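Local coordinates for uncharacterized protein VP1736 (Vibrio parahaemolyticus, PDB 3LXQ) that is of unknown function but carries a sulfatase-family domain of the alkaline phosphatase superfamily, as well as a small antiparallel sheet and a long helix near its C-terminus, at residues R373-R377 with L389-N393; S158-T164 with T191-N196; S40-G46 with A432-K437. Residue numbers count along the deposited sequence, not the author numbering.

Interaction 1: R373-R377 with L389-N393; sequences REDER and LTRDN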
loop_
_atom_site.group_PDB
_atom_site.type_symbol
_atom_site.label_atom_id
_atom_site.label_comp_id
_atom_site.label_asym_id
_atom_site.label_seq_id
_atom_site.Cartn_x
_atom_site.Cartn_y
_atom_site.Cartn_z
ATOM N N ARG A 373 10.858 -5.197 -18.470
ATOM C CA ARG A 373 9.628 -5.982 -18.538
ATOM C C ARG A 373 9.663 -7.316 -17.793
ATOM O O ARG A 373 8.660 -7.718 -17.196
ATOM C CB ARG A 373 9.219 -6.235 -19.985
ATOM C CG ARG A 373 8.048 -5.383 -20.429
ATOM C CD ARG A 373 7.223 -6.105 -21.459
ATOM N NE ARG A 373 6.492 -7.257 -20.919
ATOM C CZ ARG A 373 6.708 -8.525 -21.276
ATOM N NH1 ARG A 373 5.986 -9.497 -20.746
ATOM N NH2 ARG A 373 7.639 -8.837 -22.173
ATOM N N GLU A 374 10.789 -8.022 -17.845
ATOM C CA GLU A 374 10.851 -9.350 -17.237
ATOM C C GLU A 374 10.913 -9.268 -15.703
ATOM O O GLU A 374 10.752 -10.282 -15.014
ATOM C CB GLU A 374 12.024 -10.169 -17.787
ATOM C CG GLU A 374 13.389 -9.627 -17.416
ATOM C CD GLU A 374 13.999 -8.718 -18.494
ATOM O OE1 GLU A 374 13.268 -8.239 -19.418
ATOM O OE2 GLU A 374 15.234 -8.495 -18.397
ATOM N N ASP A 375 11.158 -8.059 -15.194
ATOM C CA ASP A 375 11.188 -7.800 -13.755
ATOM C C ASP A 375 9.848 -7.316 -13.161
ATOM O O ASP A 375 9.673 -7.300 -11.929
ATOM C CB ASP A 375 12.336 -6.856 -13.408
ATOM C CG ASP A 375 13.696 -7.488 -13.678
ATOM O OD1 ASP A 375 13.868 -8.693 -13.361
ATOM O OD2 ASP A 375 14.580 -6.783 -14.209
ATOM N N GLU A 376 8.893 -6.962 -14.021
ATOM C CA GLU A 376 7.552 -6.624 -13.549
ATOM C C GLU A 376 6.992 -7.810 -12.790
ATOM O O GLU A 376 7.131 -8.938 -13.242
ATOM C CB GLU A 376 6.633 -6.293 -14.717
ATOM C CG GLU A 376 7.068 -5.055 -15.470
ATOM C CD GLU A 376 6.065 -4.634 -16.524
ATOM O OE1 GLU A 376 4.910 -5.130 -16.512
ATOM O OE2 GLU A 376 6.453 -3.796 -17.366
ATOM N N ARG A 377 6.375 -7.548 -11.637
ATOM C CA ARG A 377 5.838 -8.623 -10.783
ATOM C C ARG A 377 4.897 -8.101 -9.710
ATOM O O ARG A 377 4.956 -6.920 -9.321
ATOM C CB ARG A 377 6.958 -9.460 -10.133
ATOM C CG ARG A 377 7.803 -8.721 -9.067
ATOM C CD ARG A 377 7.196 -8.847 -7.645
ATOM N NE ARG A 377 7.925 -8.006 -6.687
ATOM C CZ ARG A 377 7.678 -6.717 -6.450
ATOM N NH1 ARG A 377 6.686 -6.085 -7.079
ATOM N NH2 ARG A 377 8.424 -6.055 -5.556
ATOM N N LEU A 389 2.834 -13.132 -9.636
ATOM C CA LEU A 389 2.426 -12.728 -10.970
ATOM C C LEU A 389 3.560 -11.986 -11.681
ATOM O O LEU A 389 4.142 -11.038 -11.128
ATOM C CB LEU A 389 1.171 -11.843 -10.903
ATOM C CG LEU A 389 0.588 -11.315 -12.230
ATOM C CD1 LEU A 389 -0.107 -12.421 -13.055
ATOM C CD2 LEU A 389 -0.356 -10.130 -12.013
ATOM N N THR A 390 3.891 -12.450 -12.884
ATOM C CA THR A 390 4.796 -11.734 -13.791
ATOM C C THR A 390 4.127 -11.618 -15.165
ATOM O O THR A 390 3.034 -12.136 -15.372
ATOM C CB THR A 390 6.164 -12.459 -13.948
ATOM O OG1 THR A 390 6.022 -13.533 -14.877
ATOM C CG2 THR A 390 6.664 -13.014 -12.612
ATOM N N ARG A 391 4.778 -10.947 -16.108
ATOM C CA ARG A 391 4.182 -10.748 -17.427
ATOM C C ARG A 391 4.025 -12.053 -18.207
ATOM O O ARG A 391 3.244 -12.127 -19.155
ATOM C CB ARG A 391 5.001 -9.742 -18.232
ATOM C CG ARG A 391 4.721 -8.295 -17.886
ATOM C CD ARG A 391 3.328 -7.870 -18.334
ATOM N NE ARG A 391 3.031 -6.498 -17.934
ATOM C CZ ARG A 391 1.888 -5.863 -18.193
ATOM N NH1 ARG A 391 1.725 -4.610 -17.792
ATOM N NH2 ARG A 391 0.908 -6.471 -18.858
ATOM N N ASP A 392 4.746 -13.085 -17.770
ATOM C CA ASP A 392 4.876 -14.331 -18.525
ATOM C C ASP A 392 4.208 -15.531 -17.873
ATOM O O ASP A 392 3.857 -16.502 -18.547
ATOM C CB ASP A 392 6.355 -14.620 -18.772
ATOM C CG ASP A 392 7.015 -13.530 -19.573
ATOM O OD1 ASP A 392 6.778 -13.461 -20.796
ATOM O OD2 ASP A 392 7.750 -12.722 -18.972
ATOM N N ASN A 393 4.020 -15.444 -16.562
ATOM C CA ASN A 393 3.565 -16.572 -15.773
ATOM C C ASN A 393 2.909 -16.124 -14.469
ATOM O O ASN A 393 3.086 -14.985 -14.011
ATOM C CB ASN A 393 4.749 -17.505 -15.481
ATOM C CG ASN A 393 6.015 -16.735 -15.118
ATOM O OD1 ASN A 393 6.035 -15.989 -14.144
ATOM N ND2 ASN A 393 7.067 -16.902 -15.915
HETATM O O HOH W 1 7.357 -9.819 -15.750
#
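This is a mainly polar contact between the turn that leads into edge strand 377-382 and the end of its neighbour, strand 385-390, in the five-stranded antiparallel sheet of the C-terminal part of the chain. Its strongest link is a salt bridge: Glu-376 points its side chain at 389-393, and its OE1 takes a nearly straight hydrogen bond from NE of Arg-391, 2.7 Å away. The same carboxylate oxygen also accepts from the backbone N of Ile-340, which ties the turn to the loop there; the Arg-391 guanidinium has a second partner in Phe-410, a cation-pi contact. A single water fills the gap between the two backbones. It accepts from Arg-391 N (2.8 Å) and lies 2.9 Å from Arg-373 O and 2.7 Å from Glu-376 O, a position that lets one molecule join the turn to the chain opposite. Nearer the sheet, the CA of Arg-377 comes within 3.0 Å of Leu-389 O in a CA-H...O contact; the guanidinium of Arg-377 leads away to a salt bridge with Asp-345. Thr-390 OG1 accepts from Asp-392 N at 3.2 Å and donates to Asn-393 OD1 at 2.6 Å. That first bond defines an ST turn, here placed where the chain reverses from strand 385-390 into strand 394-398 of an up-and-down antiparallel meander.

Interaction 2: S158-T164 with T191-N196; sequences SQTGFFT and TFFFGN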
loop_
_atom_site.group_PDB
_atom_site.type_symbol
_atom_site.label_atom_id
_atom_site.label_comp_id
_atom_site.label_asym_id
_atom_site.label_seq_id
_atom_site.Cartn_x
_atom_site.Cartn_y
_atom_site.Cartn_z
ATOM N N SER A 158 7.237 -7.338 16.031
ATOM C CA SER A 158 7.274 -6.120 15.212
ATOM C C SER A 158 6.679 -4.874 15.880
ATOM O O SER A 158 6.452 -3.853 15.213
ATOM C CB SER A 158 6.598 -6.373 13.868
ATOM O OG SER A 158 5.630 -7.409 13.946
ATOM N N GLN A 159 6.435 -4.953 17.193
ATOM C CA GLN A 159 5.757 -3.865 17.908
ATOM C C GLN A 159 6.685 -2.697 18.239
ATOM O O GLN A 159 6.229 -1.582 18.531
ATOM C CB GLN A 159 5.047 -4.386 19.164
ATOM C CG GLN A 159 3.894 -5.341 18.860
ATOM C CD GLN A 159 2.933 -4.786 17.813
ATOM O OE1 GLN A 159 2.848 -5.298 16.693
ATOM N NE2 GLN A 159 2.213 -3.727 18.172
ATOM N N THR A 160 7.987 -2.953 18.174
ATOM C CA THR A 160 8.995 -1.945 18.479
ATOM C C THR A 160 10.234 -2.174 17.624
ATOM O O THR A 160 10.617 -3.317 17.365
ATOM C CB THR A 160 9.364 -1.946 19.990
ATOM O OG1 THR A 160 10.387 -0.976 20.246
ATOM C CG2 THR A 160 9.845 -3.326 20.445
ATOM N N GLY A 161 10.854 -1.077 17.194
ATOM C CA GLY A 161 12.061 -1.138 16.378
ATOM C C GLY A 161 11.990 -1.965 15.096
ATOM O O GLY A 161 13.002 -2.474 14.633
ATOM N N PHE A 162 10.802 -2.115 14.522
ATOM C CA PHE A 162 10.672 -2.731 13.198
ATOM C C PHE A 162 10.918 -1.626 12.176
ATOM O O PHE A 162 10.678 -0.446 12.461
ATOM C CB PHE A 162 9.278 -3.336 13.031
ATOM C CG PHE A 162 9.155 -4.343 11.900
ATOM C CD1 PHE A 162 9.619 -5.646 12.051
ATOM C CD2 PHE A 162 8.519 -3.992 10.705
ATOM C CE1 PHE A 162 9.483 -6.572 11.034
ATOM C CE2 PHE A 162 8.393 -4.904 9.667
ATOM C CZ PHE A 162 8.864 -6.208 9.829
ATOM N N PHE A 163 11.406 -1.981 10.991
ATOM C CA PHE A 163 11.598 -0.957 9.983
ATOM C C PHE A 163 10.282 -0.371 9.466
ATOM O O PHE A 163 9.386 -1.110 9.034
ATOM C CB PHE A 163 12.469 -1.413 8.796
ATOM C CG PHE A 163 12.542 -0.370 7.721
ATOM C CD1 PHE A 163 13.463 0.667 7.801
ATOM C CD2 PHE A 163 11.594 -0.341 6.709
ATOM C CE1 PHE A 163 13.484 1.670 6.833
ATOM C CE2 PHE A 163 11.608 0.666 5.749
ATOM C CZ PHE A 163 12.546 1.650 5.797
ATOM N N THR A 164 10.176 0.957 9.539
ATOM C CA THR A 164 9.089 1.716 8.898
ATOM C C THR A 164 9.672 2.992 8.264
ATOM O O THR A 164 10.667 3.529 8.761
ATOM C CB THR A 164 7.958 2.142 9.895
ATOM O OG1 THR A 164 8.465 3.117 10.820
ATOM C CG2 THR A 164 7.393 0.950 10.662
ATOM N N THR A 191 -0.760 1.183 18.601
ATOM C CA THR A 191 0.371 0.566 19.285
ATOM C C THR A 191 1.521 0.302 18.319
ATOM O O THR A 191 2.669 0.622 18.608
ATOM C CB THR A 191 -0.059 -0.733 20.022
ATOM O OG1 THR A 191 -1.042 -0.404 21.012
ATOM C CG2 THR A 191 1.125 -1.411 20.715
ATOM N N PHE A 192 1.211 -0.266 17.161
ATOM C CA PHE A 192 2.232 -0.456 16.139
ATOM C C PHE A 192 2.819 0.866 15.647
ATOM O O PHE A 192 4.018 0.944 15.394
ATOM C CB PHE A 192 1.682 -1.240 14.957
ATOM C CG PHE A 192 2.691 -1.473 13.860
ATOM C CD1 PHE A 192 3.659 -2.465 13.983
ATOM C CD2 PHE A 192 2.657 -0.715 12.691
ATOM C CE1 PHE A 192 4.570 -2.706 12.958
ATOM C CE2 PHE A 192 3.567 -0.961 11.659
ATOM C CZ PHE A 192 4.530 -1.953 11.798
ATOM N N PHE A 193 1.979 1.884 15.482
ATOM C CA PHE A 193 2.452 3.139 14.909
ATOM C C PHE A 193 3.315 3.880 15.930
ATOM O O PHE A 193 4.404 4.337 15.592
ATOM C CB PHE A 193 1.294 4.022 14.415
ATOM C CG PHE A 193 0.591 3.510 13.169
ATOM C CD1 PHE A 193 1.253 2.729 12.222
ATOM C CD2 PHE A 193 -0.728 3.869 12.924
ATOM C CE1 PHE A 193 0.598 2.284 11.065
ATOM C CE2 PHE A 193 -1.382 3.437 11.782
ATOM C CZ PHE A 193 -0.712 2.644 10.845
ATOM N N PHE A 194 2.837 3.958 17.174
ATOM C CA PHE A 194 3.565 4.596 18.287
ATOM C C PHE A 194 4.884 3.912 18.622
ATOM O O PHE A 194 5.864 4.578 18.959
ATOM C CB PHE A 194 2.693 4.662 19.557
ATOM C CG PHE A 194 2.011 5.987 19.776
ATOM C CD1 PHE A 194 2.099 7.009 18.832
ATOM C CD2 PHE A 194 1.251 6.198 20.925
ATOM C CE1 PHE A 194 1.463 8.232 19.033
ATOM C CE2 PHE A 194 0.600 7.421 21.148
ATOM C CZ PHE A 194 0.707 8.444 20.199
ATOM N N GLY A 195 4.899 2.585 18.552
ATOM C CA GLY A 195 6.119 1.817 18.773
ATOM C C GLY A 195 7.119 1.913 17.625
ATOM O O GLY A 195 8.293 1.551 17.788
ATOM N N ASN A 196 6.677 2.418 16.471
ATOM C CA ASN A 196 7.516 2.408 15.274
ATOM C C ASN A 196 7.612 3.729 14.484
ATOM O O ASN A 196 7.449 3.738 13.262
ATOM C CB ASN A 196 7.094 1.260 14.342
ATOM C CG ASN A 196 7.378 -0.112 14.930
ATOM O OD1 ASN A 196 8.528 -0.511 15.073
ATOM N ND2 ASN A 196 6.318 -0.849 15.253
#
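Helix 189-195 ends against the loop that precedes helix 165-171, and the join is an asparagine-centred hydrogen-bond network inside the sulfatase-family domain. Thr-191 opens the segment, where the end of the Gln-159 side chain folds back over this turn of helix. Phe-192 then inserts its ring beside the loop: Ser-158 O meets the ring edge, 3.2 Å from CE1, and Thr-164 CG2 sits 4.2 Å from CZ. Phe-193 turns the other way, to rings of Phe-178 and Phe-198. At Gly-195 the backbones come close, with its CA 3.4 Å from Gln-159 O in a CA-H...O contact; a CB here would collide with that carbonyl. Asn-196, just past the helix, does most of the polar work. Its ND2 donates to Ser-158 O (3.0 Å) and back to Phe-192 O (2.9 Å), closing off the helix end, while its OD1 accepts from Phe-162 N at 2.8 Å. Thr-164 is the N-cap of helix 165-171, its OG1 accepting from Asp-167 N. That same Thr-164 OG1 gives its proton to the backbone O of Asn-196, 2.7 Å away.

Interaction 3: S40-G46 with A432-K437; sequences SAEQFYG and ALFASK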
loop_
_atom_site.group_PDB
_atom_site.type_symbol
_atom_site.label_atom_id
_atom_site.label_comp_id
_atom_site.label_asym_id
_atom_site.label_seq_id
_atom_site.Cartn_x
_atom_site.Cartn_y
_atom_site.Cartn_z
ATOM N N SER A 40 4.216 -20.235 10.262
ATOM C CA SER A 40 5.528 -20.402 9.595
ATOM C C SER A 40 5.354 -20.850 8.139
ATOM O O SER A 40 4.697 -21.856 7.863
ATOM C CB SER A 40 6.404 -21.389 10.371
ATOM O OG SER A 40 7.715 -21.426 9.827
ATOM N N ALA A 41 5.941 -20.091 7.217
ATOM C CA ALA A 41 5.789 -20.351 5.784
ATOM C C ALA A 41 6.504 -21.621 5.328
ATOM O O ALA A 41 6.091 -22.246 4.352
ATOM C CB ALA A 41 6.261 -19.149 4.963
ATOM N N GLU A 42 7.576 -21.986 6.026
ATOM C CA GLU A 42 8.271 -23.250 5.775
ATOM C C GLU A 42 7.315 -24.448 5.831
ATOM O O GLU A 42 7.368 -25.324 4.970
ATOM C CB GLU A 42 9.435 -23.440 6.750
ATOM C CG GLU A 42 10.794 -22.986 6.207
ATOM C CD GLU A 42 11.942 -23.893 6.652
ATOM O OE1 GLU A 42 12.971 -23.374 7.140
ATOM O OE2 GLU A 42 11.821 -25.133 6.518
ATOM N N GLN A 43 6.423 -24.451 6.823
ATOM C CA GLN A 43 5.464 -25.544 7.040
ATOM C C GLN A 43 4.454 -25.728 5.899
ATOM O O GLN A 43 3.949 -26.833 5.697
ATOM C CB GLN A 43 4.721 -25.353 8.372
ATOM N N PHE A 44 4.163 -24.657 5.156
ATOM C CA PHE A 44 3.132 -24.699 4.108
ATOM C C PHE A 44 3.676 -24.982 2.711
ATOM O O PHE A 44 3.049 -25.698 1.925
ATOM C CB PHE A 44 2.350 -23.381 4.049
ATOM C CG PHE A 44 1.519 -23.101 5.259
ATOM C CD1 PHE A 44 0.311 -23.773 5.466
ATOM C CD2 PHE A 44 1.921 -22.140 6.183
ATOM C CE1 PHE A 44 -0.475 -23.506 6.584
ATOM C CE2 PHE A 44 1.139 -21.866 7.311
ATOM C CZ PHE A 44 -0.062 -22.553 7.508
ATOM N N TYR A 45 4.829 -24.394 2.405
ATOM C CA TYR A 45 5.337 -24.322 1.027
ATOM C C TYR A 45 6.577 -25.177 0.778
ATOM O O TYR A 45 6.998 -25.356 -0.370
ATOM C CB TYR A 45 5.651 -22.863 0.658
ATOM C CG TYR A 45 4.516 -21.883 0.879
ATOM C CD1 TYR A 45 3.202 -22.203 0.519
ATOM C CD2 TYR A 45 4.764 -20.616 1.411
ATOM C CE1 TYR A 45 2.158 -21.298 0.713
ATOM C CE2 TYR A 45 3.721 -19.694 1.608
ATOM C CZ TYR A 45 2.423 -20.043 1.255
ATOM O OH TYR A 45 1.391 -19.148 1.446
ATOM N N GLY A 46 7.168 -25.684 1.856
ATOM C CA GLY A 46 8.403 -26.457 1.764
ATOM C C GLY A 46 9.609 -25.676 2.244
ATOM O O GLY A 46 9.583 -24.446 2.322
ATOM N N ALA A 432 7.850 -16.146 -1.446
ATOM C CA ALA A 432 6.823 -16.636 -0.521
ATOM C C ALA A 432 7.348 -16.816 0.904
ATOM O O ALA A 432 6.616 -16.615 1.870
ATOM C CB ALA A 432 6.251 -17.967 -1.019
ATOM N N LEU A 433 8.609 -17.222 1.022
ATOM C CA LEU A 433 9.216 -17.565 2.306
ATOM C C LEU A 433 9.843 -16.394 3.043
ATOM O O LEU A 433 10.084 -16.477 4.256
ATOM C CB LEU A 433 10.304 -18.617 2.096
ATOM C CG LEU A 433 9.891 -20.002 1.626
ATOM C CD1 LEU A 433 11.129 -20.813 1.264
ATOM C CD2 LEU A 433 9.075 -20.712 2.702
ATOM N N PHE A 434 10.138 -15.320 2.317
ATOM C CA PHE A 434 11.037 -14.293 2.852
ATOM C C PHE A 434 10.519 -13.620 4.127
ATOM O O PHE A 434 11.218 -13.607 5.141
ATOM C CB PHE A 434 11.413 -13.246 1.787
ATOM C CG PHE A 434 12.177 -12.078 2.344
ATOM C CD1 PHE A 434 13.481 -12.237 2.790
ATOM C CD2 PHE A 434 11.583 -10.828 2.447
ATOM C CE1 PHE A 434 14.186 -11.172 3.317
ATOM C CE2 PHE A 434 12.281 -9.753 2.979
ATOM C CZ PHE A 434 13.594 -9.927 3.417
ATOM N N ALA A 435 9.306 -13.074 4.075
ATOM C CA ALA A 435 8.747 -12.343 5.206
ATOM C C ALA A 435 8.673 -13.212 6.455
ATOM O O ALA A 435 9.030 -12.760 7.552
ATOM C CB ALA A 435 7.388 -11.776 4.875
ATOM N N SER A 436 8.234 -14.456 6.278
ATOM C CA SER A 436 8.157 -15.427 7.366
ATOM C C SER A 436 9.531 -15.654 8.026
ATOM O O SER A 436 9.640 -15.672 9.249
ATOM C CB SER A 436 7.566 -16.731 6.850
ATOM O OG SER A 436 7.488 -17.699 7.870
ATOM N N LYS A 437 10.580 -15.771 7.214
ATOM C CA LYS A 437 11.925 -15.955 7.747
ATOM C C LYS A 437 12.525 -14.662 8.306
ATOM O O LYS A 437 13.241 -14.690 9.314
ATOM C CB LYS A 437 12.843 -16.588 6.694
ATOM C CG LYS A 437 12.672 -18.099 6.531
ATOM C CD LYS A 437 13.669 -18.845 7.420
ATOM C CE LYS A 437 13.496 -20.354 7.348
ATOM N NZ LYS A 437 12.482 -20.873 8.324
#
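Ala-41 sets its methyl group against the long C-terminal helix 422-441, covering Leu-433 and Ser-436: its CB is 3.9 Å from Leu-433 CD2 and only 3.3 Å from Ser-436 CB. The close fit brings the start of helix 41-45 right up to Ser-436, whose OG accepts a nearly straight hydrogen bond from Ala-41 N at 2.9 Å. An amide in the first turn of a helix has no carbonyl of its own helix to bond to, and here a serine from the other helix supplies the acceptor. Leu-433 reaches across as well, with CD2 3.7 Å from Ala-41 O and 3.8 Å from Gly-46 O, so it touches both the start of helix 41-45 and the glycine just after it. The two segments form an antiparallel helix pair, their axes 9.5 Å apart at closest and their directions 155° apart, which joins the first modelled residues to the last long helix of the chain. On one flank, Lys-437 NZ donates to Glu-42 OE1 at 2.8 Å in a salt bridge. Further along, Tyr-45 CD2 packs 3.9 Å from Ala-432 CB, and both side chains also rest on Phe-386 and Leu-397 of the antiparallel sheet; the Tyr-45 hydroxyl is hydrogen-bonded to Lys-384 O and Gln-381 NE2. Helix 41-45 gives way at Gly-46, where phi is positive at 106°, with its N still bonded to Glu-42 O at 3.1 Å.

Interaction 3 closes the longest loop, bringing the first modelled residues against helix 422-441, near the C-terminal end, and both other contacts are nested within it; interaction 2 closes before interaction 1 opens. The centres of interactions 1 and 2 lie 32 Å apart, and each is 22 Å from the centre of interaction 3. None of the three touches another. Interaction 2 belongs to the sulfatase-family domain, where helix 189-195 lies in the connection between parallel neighbours 175-180 and 200-202 of the mixed sheet. Strand 385-390 enters interaction 1, and its Phe-386 supports interaction 3. Helix 422-441, touching Thr-390 through Arg-427, thus joins N-terminal helix 41-45 to the five-stranded sheet.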